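Local coordinates for protein cysteine synthase (Fusobacterium nucleatum subsp. nucleatum, PDB 5Z5C) that uses pyridoxal 5'-phosphate to produce hydrogen sulfide, probably from L-cysteine, and may also act as a cysteine synthase, at residues B[157-162]-B[189-195]; B[152-158]-B[236-242]; B[43-47]-B[83-88]. All blocks are in the same frame, centred on the assembly; numbering follows the deposited sequence.

In the fold
Interactions 1 and 2 are neighbours, sharing Asn157 and Ser158 of helix 155-163, with centres 9 Å apart; they touch, for instance where Phe152 and Leu242 pack on Thr189. Interaction 1 is buried beside the cofactor phosphate and relies on glycines, backbone CA-H...O contacts and one side-chain hydrogen bond. Interaction 2 is only partly buried: Phe152 packs on Pro240 and Leu242 on the start of helix 155-163, on the two sides of a single backbone hydrogen bond, and outer residues are exposed. Interaction 3, its centre about 17 Å from that of interaction 1, is buried at the dimer interface, without any hydrogen bond between its segments. It holds helix 80-91 rather than helix 155-163.

Interaction 1 (B[157-162]-B[189-195]); sequences NSEAHY and TGGTVMG. With PLP (pyridoxal-5'-phosphate), chain G.
Two glycines let the backbones of helices 157-162 and 191-195 come unusually close: the CA atoms of Ser158 and Gly191 are 3.9 Å apart, those of Tyr162 and Gly195 4.2 Å. The axes cross at -56° with a closest approach of 7.2 Å. A CB on Gly191 would clash with Asn157 OD1, and one on Gly195 with Ser158 O. Three CA-H...O contacts use this proximity: Ser158 CA to Gly191 O (3.6 Å), Gly195 CA to Ser158 O (3.2 Å) and Tyr162 CA to Gly195 O (3.3 Å). Gly190, with phi 90°, is the N-cap of helix 191-195, and the 189-192 turn forms much of the phosphate-binding cup of this PLP enzyme; Gly188, Ser276 and Asn80 are further PLP partners. Thr189 N and OG1 donate to O1P of PLP at 2.8 Å, Gly190 N to O3P at 2.8 Å, and Thr192 N and OG1 to O2P at 2.9 and 2.6 Å. Thr189, chi1 p, also accepts at OG1 from Gly191 N (3.1 Å), an ST turn, and from ND2 of Asn157, whose chi1 is t (2.8 Å). His161, chi1 m, turns its ring edge to Gly191 O, CD2 to O 3.3 Å.

Interaction 2 (B[152-158]-B[236-242]); sequences FSNLYNS and DEFIPDL
Two apolar residues, Phe152 and Leu242, each bury nearly 120 Å² at separate places, one against Pro240 and Phe238, the other on Leu155. The Phe152 ring (chi1 m) meets Pro240 at its edge, CD1 to CB 3.6 Å, and its CG lies 4.3 Å from Phe238 CE1. Leu242 (chi1 -95°, chi2 t) reaches over the start of helix 155-163: its CD2 is 4.0 Å from Leu155 CD2 and 3.6 Å from Asn154 O, while its CD1 is 3.6 Å from Asn157 ND2, a group hydrogen-bonded to Thr189. A loop preceding strand 252-254 thus crosses the N-terminus of that helix, beside the turn holding the PLP phosphate. Asn154 is the N-cap, its OD1 accepting from Tyr156 N (3.0 Å) and its ND2 hydrogen-bonded to Pro149 O. CA atoms pair Phe152 with Pro240 (5.5 Å) and Ser153 with Leu242 (5.0 Å). One backbone hydrogen bond joins the segments, Leu242 N to Phe152 O (3.1 Å). Toward solvent, Ser153 CB lies 4.2 Å from Asp241 CG; Asp236 OD1 is 3.8 Å from Phe152 CZ.

Interaction 3 (B[43-47]-B[83-88]); sequences YNLTG and IAFSAM
Leu45 and Thr46, the central residues of a type I beta turn, face helix 83-88 with both CA-to-CB bonds directed toward it. The turn runs from Asn44 to Gly47 and is closed by Gly47 N donating to Asn44 O at 3.1 Å. Thr46, chi1 p, brings CG2 to 3.4 Å from Ala87 CB and its CB to 3.6 Å from Ile83 CG2, while OG1 lies 4.0 Å from Ala84 CA. That hydroxyl finds its polar partner elsewhere, in Asp51 at the start of helix 50-57. Leu45 takes a t,p rotamer that places CD2 4.1 Å from both Ala87 CB and Met88 CE. Met88 is bent, chi1 t with chi2 and chi3 p, which brings CE back to the turn although its CA-to-CB bond points sideways. For Ile83, chi1 m sets where CG2 points. No hydrogen bond crosses the contact, which buries 213 Å² and has Thr46 and Ala84 as the closest CA pair at 6.2 Å. Leu45 also packs on Tyr43 of the second subunit, so the turn lies at the dimer interface. In sequence it leads into helix 50-57, whose first residue belongs to the PLP pocket, and it rests on helix 80-91, which begins with the PLP-binding Asn80: two elements of the cofactor site typical of this PLP-dependent family.

Interaction 1 (B[157-162]-B[189-195])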
loop_
_atom_site.group_PDB
_atom_site.type_symbol
_atom_site.label_atom_id
_atom_site.label_comp_id
_atom_site.label_asym_id
_atom_site.label_seq_id
_atom_site.Cartn_x
_atom_site.Cartn_y
_atom_site.Cartn_z
ATOM N N ASN B 157 -20.358 -9.750 -1.147
ATOM C CA ASN B 157 -19.405 -9.261 -0.178
ATOM C C ASN B 157 -18.865 -10.402 0.723
ATOM O O ASN B 157 -17.676 -10.756 0.636
ATOM C CB ASN B 157 -20.039 -8.125 0.613
ATOM C CG ASN B 157 -19.117 -7.525 1.649
ATOM O OD1 ASN B 157 -18.036 -8.033 1.901
ATOM N ND2 ASN B 157 -19.548 -6.433 2.255
ATOM N N SER B 158 -19.725 -11.022 1.527
ATOM C CA SER B 158 -19.304 -12.149 2.332
ATOM C C SER B 158 -18.719 -13.268 1.486
ATOM O O SER B 158 -17.727 -13.886 1.896
ATOM C CB SER B 158 -20.436 -12.691 3.260
ATOM O OG SER B 158 -21.546 -13.170 2.523
ATOM N N GLU B 159 -19.301 -13.512 0.316
ATOM C CA GLU B 159 -18.793 -14.549 -0.584
ATOM C C GLU B 159 -17.372 -14.262 -1.033
ATOM O O GLU B 159 -16.605 -15.189 -1.206
ATOM C CB GLU B 159 -19.624 -14.690 -1.867
ATOM C CG GLU B 159 -20.981 -15.407 -1.760
ATOM C CD GLU B 159 -21.851 -15.216 -2.990
ATOM O OE1 GLU B 159 -21.301 -15.103 -4.107
ATOM O OE2 GLU B 159 -23.090 -15.148 -2.842
ATOM N N ALA B 160 -17.070 -12.991 -1.317
ATOM C CA ALA B 160 -15.697 -12.587 -1.724
ATOM C C ALA B 160 -14.674 -13.151 -0.745
ATOM O O ALA B 160 -13.686 -13.768 -1.150
ATOM C CB ALA B 160 -15.587 -11.076 -1.800
ATOM N N HIS B 161 -14.979 -13.032 0.542
ATOM C CA HIS B 161 -14.067 -13.443 1.595
ATOM C C HIS B 161 -14.112 -14.932 1.876
ATOM O O HIS B 161 -13.100 -15.507 2.269
ATOM C CB HIS B 161 -14.293 -12.604 2.854
ATOM C CG HIS B 161 -14.090 -11.148 2.625
ATOM N ND1 HIS B 161 -13.002 -10.654 1.943
ATOM C CD2 HIS B 161 -14.857 -10.078 2.928
ATOM C CE1 HIS B 161 -13.092 -9.341 1.870
ATOM N NE2 HIS B 161 -14.217 -8.964 2.445
ATOM N N TYR B 162 -15.262 -15.574 1.605
ATOM C CA TYR B 162 -15.319 -17.039 1.592
ATOM C C TYR B 162 -14.410 -17.668 0.517
ATOM O O TYR B 162 -13.689 -18.615 0.810
ATOM C CB TYR B 162 -16.802 -17.543 1.444
ATOM C CG TYR B 162 -16.921 -19.040 1.280
ATOM C CD1 TYR B 162 -16.909 -19.879 2.384
ATOM C CD2 TYR B 162 -17.037 -19.614 0.020
ATOM C CE1 TYR B 162 -17.011 -21.253 2.243
ATOM C CE2 TYR B 162 -17.142 -20.999 -0.132
ATOM C CZ TYR B 162 -17.128 -21.805 0.986
ATOM O OH TYR B 162 -17.231 -23.170 0.849
ATOM N N THR B 189 -19.166 -3.869 7.309
ATOM C CA THR B 189 -20.235 -4.554 6.583
ATOM C C THR B 189 -20.511 -5.958 7.158
ATOM O O THR B 189 -21.609 -6.484 7.015
ATOM C CB THR B 189 -19.930 -4.683 5.074
ATOM O OG1 THR B 189 -18.860 -5.607 4.858
ATOM C CG2 THR B 189 -19.565 -3.311 4.463
ATOM N N GLY B 190 -19.512 -6.557 7.791
ATOM C CA GLY B 190 -19.600 -7.916 8.253
ATOM C C GLY B 190 -19.149 -8.935 7.238
ATOM O O GLY B 190 -19.081 -10.120 7.551
ATOM N N GLY B 191 -18.758 -8.475 6.052
ATOM C CA GLY B 191 -18.394 -9.396 4.996
ATOM C C GLY B 191 -17.180 -10.213 5.377
ATOM O O GLY B 191 -17.100 -11.381 5.035
ATOM N N THR B 192 -16.243 -9.604 6.093
ATOM C CA THR B 192 -15.032 -10.297 6.492
ATOM C C THR B 192 -15.298 -11.448 7.480
ATOM O O THR B 192 -14.915 -12.607 7.240
ATOM C CB THR B 192 -13.995 -9.285 7.053
ATOM O OG1 THR B 192 -13.608 -8.409 5.991
ATOM C CG2 THR B 192 -12.762 -10.021 7.625
ATOM N N VAL B 193 -15.955 -11.146 8.586
ATOM C CA VAL B 193 -16.185 -12.190 9.581
ATOM C C VAL B 193 -17.094 -13.328 9.096
ATOM O O VAL B 193 -16.774 -14.489 9.311
ATOM C CB VAL B 193 -16.705 -11.599 10.916
ATOM C CG1 VAL B 193 -18.171 -11.189 10.833
ATOM C CG2 VAL B 193 -16.462 -12.540 12.070
ATOM N N MET B 194 -18.154 -12.994 8.379
ATOM C CA MET B 194 -19.109 -13.976 7.837
ATOM C C MET B 194 -18.470 -14.880 6.790
ATOM O O MET B 194 -18.628 -16.084 6.835
ATOM C CB MET B 194 -20.320 -13.280 7.204
ATOM C CG MET B 194 -21.201 -12.504 8.182
ATOM S SD MET B 194 -21.989 -13.504 9.472
ATOM C CE MET B 194 -22.574 -14.897 8.510
ATOM N N GLY B 195 -17.742 -14.298 5.841
ATOM C CA GLY B 195 -17.139 -15.069 4.763
ATOM C C GLY B 195 -16.022 -15.972 5.222
ATOM O O GLY B 195 -15.957 -17.139 4.818
HETATM N N1 PLP G . -11.260 -2.224 9.014
HETATM C C2 PLP G . -11.137 -1.360 7.981
HETATM C C2A PLP G . -9.963 -0.430 7.856
HETATM C C3 PLP G . -12.182 -1.330 6.943
HETATM O O3 PLP G . -12.101 -0.479 5.900
HETATM C C4 PLP G . -13.340 -2.237 7.073
HETATM C C4A PLP G . -14.413 -2.228 6.055
HETATM C C5 PLP G . -13.363 -3.136 8.243
HETATM C C6 PLP G . -12.311 -3.069 9.155
HETATM C C5A PLP G . -14.529 -4.086 8.422
HETATM O O4P PLP G . -14.623 -5.071 7.381
HETATM P P PLP G . -16.039 -5.623 6.838
HETATM O O1P PLP G . -16.663 -4.458 6.124
HETATM O O2P PLP G . -15.670 -6.805 5.977
HETATM O O3P PLP G . -16.751 -6.052 8.105
#

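Interaction 2 (B[152-158]-B[236-242])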
loop_
_atom_site.group_PDB
_atom_site.type_symbol
_atom_site.label_atom_id
_atom_site.label_comp_id
_atom_site.label_asym_id
_atom_site.label_seq_id
_atom_site.Cartn_x
_atom_site.Cartn_y
_atom_site.Cartn_z
ATOM N N PHE B 152 -23.496 -3.276 2.642
ATOM C CA PHE B 152 -24.076 -3.703 3.915
ATOM C C PHE B 152 -25.101 -4.872 3.838
ATOM O O PHE B 152 -25.418 -5.470 4.865
ATOM C CB PHE B 152 -24.692 -2.491 4.642
ATOM C CG PHE B 152 -23.670 -1.521 5.185
ATOM C CD1 PHE B 152 -22.898 -1.851 6.297
ATOM C CD2 PHE B 152 -23.497 -0.278 4.605
ATOM C CE1 PHE B 152 -21.950 -0.964 6.804
ATOM C CE2 PHE B 152 -22.558 0.610 5.105
ATOM C CZ PHE B 152 -21.779 0.264 6.206
ATOM N N SER B 153 -25.595 -5.197 2.640
ATOM C CA SER B 153 -26.551 -6.308 2.441
ATOM C C SER B 153 -26.183 -7.312 1.344
ATOM O O SER B 153 -26.840 -8.332 1.234
ATOM C CB SER B 153 -27.936 -5.721 2.097
ATOM O OG SER B 153 -27.863 -4.830 0.998
ATOM N N ASN B 154 -25.165 -7.039 0.526
ATOM C CA ASN B 154 -24.918 -7.836 -0.684
ATOM C C ASN B 154 -24.128 -9.113 -0.312
ATOM O O ASN B 154 -23.038 -9.038 0.253
ATOM C CB ASN B 154 -24.182 -6.958 -1.743
ATOM C CG ASN B 154 -24.023 -7.643 -3.086
ATOM O OD1 ASN B 154 -24.188 -8.859 -3.205
ATOM N ND2 ASN B 154 -23.690 -6.853 -4.125
ATOM N N LEU B 155 -24.696 -10.285 -0.616
ATOM C CA LEU B 155 -24.018 -11.577 -0.376
ATOM C C LEU B 155 -22.684 -11.782 -1.107
ATOM O O LEU B 155 -21.835 -12.561 -0.659
ATOM C CB LEU B 155 -24.970 -12.747 -0.704
ATOM C CG LEU B 155 -26.033 -13.086 0.367
ATOM C CD1 LEU B 155 -26.860 -14.303 -0.044
ATOM C CD2 LEU B 155 -25.390 -13.323 1.730
ATOM N N TYR B 156 -22.522 -11.110 -2.245
ATOM C CA TYR B 156 -21.255 -11.122 -2.988
ATOM C C TYR B 156 -20.076 -10.666 -2.072
ATOM O O TYR B 156 -18.960 -11.133 -2.228
ATOM C CB TYR B 156 -21.335 -10.205 -4.214
ATOM C CG TYR B 156 -22.283 -10.712 -5.336
ATOM C CD1 TYR B 156 -23.115 -11.808 -5.140
ATOM C CD2 TYR B 156 -22.328 -10.071 -6.567
ATOM C CE1 TYR B 156 -23.966 -12.255 -6.149
ATOM C CE2 TYR B 156 -23.169 -10.508 -7.578
ATOM C CZ TYR B 156 -23.986 -11.600 -7.364
ATOM O OH TYR B 156 -24.817 -12.027 -8.371
ATOM N N ASN B 157 -20.358 -9.750 -1.147
ATOM C CA ASN B 157 -19.405 -9.261 -0.178
ATOM C C ASN B 157 -18.865 -10.402 0.723
ATOM O O ASN B 157 -17.676 -10.756 0.636
ATOM C CB ASN B 157 -20.039 -8.125 0.613
ATOM C CG ASN B 157 -19.117 -7.525 1.649
ATOM O OD1 ASN B 157 -18.036 -8.033 1.901
ATOM N ND2 ASN B 157 -19.548 -6.433 2.255
ATOM N N SER B 158 -19.725 -11.022 1.527
ATOM C CA SER B 158 -19.304 -12.149 2.332
ATOM C C SER B 158 -18.719 -13.268 1.486
ATOM O O SER B 158 -17.727 -13.886 1.896
ATOM C CB SER B 158 -20.436 -12.691 3.260
ATOM O OG SER B 158 -21.546 -13.170 2.523
ATOM N N ASP B 236 -20.098 1.744 12.161
ATOM C CA ASP B 236 -20.357 3.151 11.908
ATOM C C ASP B 236 -21.858 3.496 11.800
ATOM O O ASP B 236 -22.175 4.665 11.546
ATOM C CB ASP B 236 -19.602 3.594 10.654
ATOM C CG ASP B 236 -20.191 3.026 9.373
ATOM O OD1 ASP B 236 -21.128 2.176 9.461
ATOM O OD2 ASP B 236 -19.715 3.418 8.276
ATOM N N GLU B 237 -22.771 2.523 11.982
ATOM C CA GLU B 237 -24.175 2.757 11.605
ATOM C C GLU B 237 -25.295 1.935 12.277
ATOM O O GLU B 237 -26.241 2.518 12.798
ATOM C CB GLU B 237 -24.320 2.663 10.071
ATOM C CG GLU B 237 -25.317 3.658 9.487
ATOM C CD GLU B 237 -24.812 5.090 9.529
ATOM O OE1 GLU B 237 -23.674 5.335 9.078
ATOM O OE2 GLU B 237 -25.554 5.972 10.014
ATOM N N PHE B 238 -25.222 0.611 12.215
ATOM C CA PHE B 238 -26.321 -0.297 12.639
ATOM C C PHE B 238 -25.809 -1.708 12.387
ATOM O O PHE B 238 -25.002 -1.866 11.493
ATOM C CB PHE B 238 -27.667 -0.012 11.880
ATOM C CG PHE B 238 -27.717 -0.460 10.406
ATOM C CD1 PHE B 238 -26.596 -0.328 9.553
ATOM C CD2 PHE B 238 -28.912 -0.964 9.855
ATOM C CE1 PHE B 238 -26.656 -0.738 8.221
ATOM C CE2 PHE B 238 -28.972 -1.365 8.516
ATOM C CZ PHE B 238 -27.843 -1.252 7.701
ATOM N N ILE B 239 -26.203 -2.721 13.168
ATOM C CA ILE B 239 -25.809 -4.108 12.787
ATOM C C ILE B 239 -26.219 -4.239 11.323
ATOM O O ILE B 239 -27.389 -4.054 11.013
ATOM C CB ILE B 239 -26.441 -5.302 13.583
ATOM C CG1 ILE B 239 -27.757 -4.946 14.269
ATOM C CG2 ILE B 239 -25.461 -5.892 14.589
ATOM C CD1 ILE B 239 -28.424 -6.135 14.934
ATOM N N PRO B 240 -25.259 -4.476 10.412
ATOM C CA PRO B 240 -25.745 -4.571 9.047
ATOM C C PRO B 240 -26.459 -5.887 8.799
ATOM O O PRO B 240 -26.146 -6.897 9.417
ATOM C CB PRO B 240 -24.473 -4.473 8.207
ATOM C CG PRO B 240 -23.411 -4.977 9.102
ATOM C CD PRO B 240 -23.790 -4.538 10.476
ATOM N N ASP B 241 -27.411 -5.824 7.887
ATOM C CA ASP B 241 -28.162 -6.966 7.382
ATOM C C ASP B 241 -27.291 -8.216 7.114
ATOM O O ASP B 241 -27.711 -9.327 7.415
ATOM C CB ASP B 241 -28.921 -6.474 6.141
ATOM C CG ASP B 241 -29.709 -7.556 5.426
ATOM O OD1 ASP B 241 -29.098 -8.571 5.022
ATOM O OD2 ASP B 241 -30.922 -7.353 5.190
ATOM N N LEU B 242 -26.093 -8.028 6.553
ATOM C CA LEU B 242 -25.147 -9.139 6.312
ATOM C C LEU B 242 -24.756 -9.915 7.555
ATOM O O LEU B 242 -24.552 -11.122 7.487
ATOM C CB LEU B 242 -23.819 -8.642 5.686
ATOM C CG LEU B 242 -23.603 -8.665 4.175
ATOM C CD1 LEU B 242 -22.145 -8.306 3.863
ATOM C CD2 LEU B 242 -23.956 -10.030 3.583
#

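Interaction 3 (B[43-47]-B[83-88])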
loop_
_atom_site.group_PDB
_atom_site.type_symbol
_atom_site.label_atom_id
_atom_site.label_comp_id
_atom_site.label_asym_id
_atom_site.label_seq_id
_atom_site.Cartn_x
_atom_site.Cartn_y
_atom_site.Cartn_z
ATOM N N TYR B 43 -1.296 -5.210 1.237
ATOM C CA TYR B 43 -0.680 -5.672 -0.008
ATOM C C TYR B 43 -1.774 -5.932 -1.113
ATOM O O TYR B 43 -1.942 -7.059 -1.609
ATOM C CB TYR B 43 0.040 -6.998 0.222
ATOM C CG TYR B 43 1.325 -6.903 1.062
ATOM C CD1 TYR B 43 1.272 -6.734 2.441
ATOM C CD2 TYR B 43 2.576 -7.039 0.471
ATOM C CE1 TYR B 43 2.430 -6.670 3.197
ATOM C CE2 TYR B 43 3.739 -6.979 1.224
ATOM C CZ TYR B 43 3.664 -6.792 2.592
ATOM O OH TYR B 43 4.823 -6.741 3.347
ATOM N N ASN B 44 -2.483 -4.889 -1.499
ATOM C CA ASN B 44 -3.643 -4.932 -2.347
ATOM C C ASN B 44 -3.640 -3.673 -3.162
ATOM O O ASN B 44 -2.974 -2.718 -2.796
ATOM C CB ASN B 44 -4.926 -5.010 -1.500
ATOM C CG ASN B 44 -5.340 -6.436 -1.222
ATOM O OD1 ASN B 44 -5.622 -7.181 -2.172
ATOM N ND2 ASN B 44 -5.406 -6.829 0.065
ATOM N N LEU B 45 -4.429 -3.640 -4.234
ATOM C CA LEU B 45 -4.458 -2.497 -5.166
ATOM C C LEU B 45 -4.482 -1.128 -4.532
ATOM O O LEU B 45 -3.718 -0.302 -4.912
ATOM C CB LEU B 45 -5.667 -2.600 -6.135
ATOM C CG LEU B 45 -5.800 -1.527 -7.201
ATOM C CD1 LEU B 45 -4.628 -1.578 -8.178
ATOM C CD2 LEU B 45 -7.115 -1.688 -7.946
ATOM N N THR B 46 -5.424 -0.860 -3.633
ATOM C CA THR B 46 -5.574 0.466 -3.019
ATOM C C THR B 46 -5.196 0.410 -1.535
ATOM O O THR B 46 -5.493 1.327 -0.790
ATOM C CB THR B 46 -6.993 1.044 -3.165
ATOM O OG1 THR B 46 -7.967 0.263 -2.448
ATOM C CG2 THR B 46 -7.403 1.208 -4.674
ATOM N N GLY B 47 -4.580 -0.683 -1.109
ATOM C CA GLY B 47 -4.063 -0.798 0.271
ATOM C C GLY B 47 -5.004 -1.439 1.286
ATOM O O GLY B 47 -4.690 -1.367 2.463
ATOM N N ILE B 83 -12.945 3.807 -1.823
ATOM C CA ILE B 83 -11.629 3.823 -2.455
ATOM C C ILE B 83 -11.524 2.637 -3.429
ATOM O O ILE B 83 -11.183 2.823 -4.577
ATOM C CB ILE B 83 -10.479 3.823 -1.408
ATOM C CG1 ILE B 83 -10.465 5.127 -0.595
ATOM C CG2 ILE B 83 -9.132 3.686 -2.088
ATOM C CD1 ILE B 83 -9.579 5.103 0.658
ATOM N N ALA B 84 -11.896 1.453 -2.975
ATOM C CA ALA B 84 -11.771 0.218 -3.744
ATOM C C ALA B 84 -12.667 0.129 -5.003
ATOM O O ALA B 84 -12.217 -0.294 -6.077
ATOM C CB ALA B 84 -12.038 -0.962 -2.827
ATOM N N PHE B 85 -13.951 0.501 -4.844
ATOM C CA PHE B 85 -14.851 0.562 -5.981
ATOM C C PHE B 85 -14.453 1.706 -6.901
ATOM O O PHE B 85 -14.586 1.562 -8.109
ATOM C CB PHE B 85 -16.353 0.706 -5.571
ATOM C CG PHE B 85 -16.993 -0.600 -5.167
ATOM C CD1 PHE B 85 -17.381 -1.517 -6.122
ATOM C CD2 PHE B 85 -17.118 -0.948 -3.821
ATOM C CE1 PHE B 85 -17.952 -2.730 -5.756
ATOM C CE2 PHE B 85 -17.706 -2.156 -3.446
ATOM C CZ PHE B 85 -18.126 -3.046 -4.417
ATOM N N SER B 86 -14.014 2.850 -6.359
ATOM C CA SER B 86 -13.572 3.940 -7.236
ATOM C C SER B 86 -12.457 3.458 -8.190
ATOM O O SER B 86 -12.561 3.601 -9.427
ATOM C CB SER B 86 -13.121 5.155 -6.451
ATOM O OG SER B 86 -14.194 5.690 -5.698
ATOM N N ALA B 87 -11.433 2.825 -7.625
ATOM C CA ALA B 87 -10.309 2.323 -8.447
ATOM C C ALA B 87 -10.690 1.196 -9.407
ATOM O O ALA B 87 -10.335 1.241 -10.585
ATOM C CB ALA B 87 -9.151 1.869 -7.554
ATOM N N MET B 88 -11.372 0.170 -8.906
ATOM C CA MET B 88 -11.718 -0.992 -9.736
ATOM C C MET B 88 -12.816 -0.621 -10.729
ATOM O O MET B 88 -12.799 -1.071 -11.874
ATOM C CB MET B 88 -12.090 -2.202 -8.856
ATOM C CG MET B 88 -12.228 -3.523 -9.614
ATOM S SD MET B 88 -10.879 -3.998 -10.733
ATOM C CE MET B 88 -9.614 -4.476 -9.558
#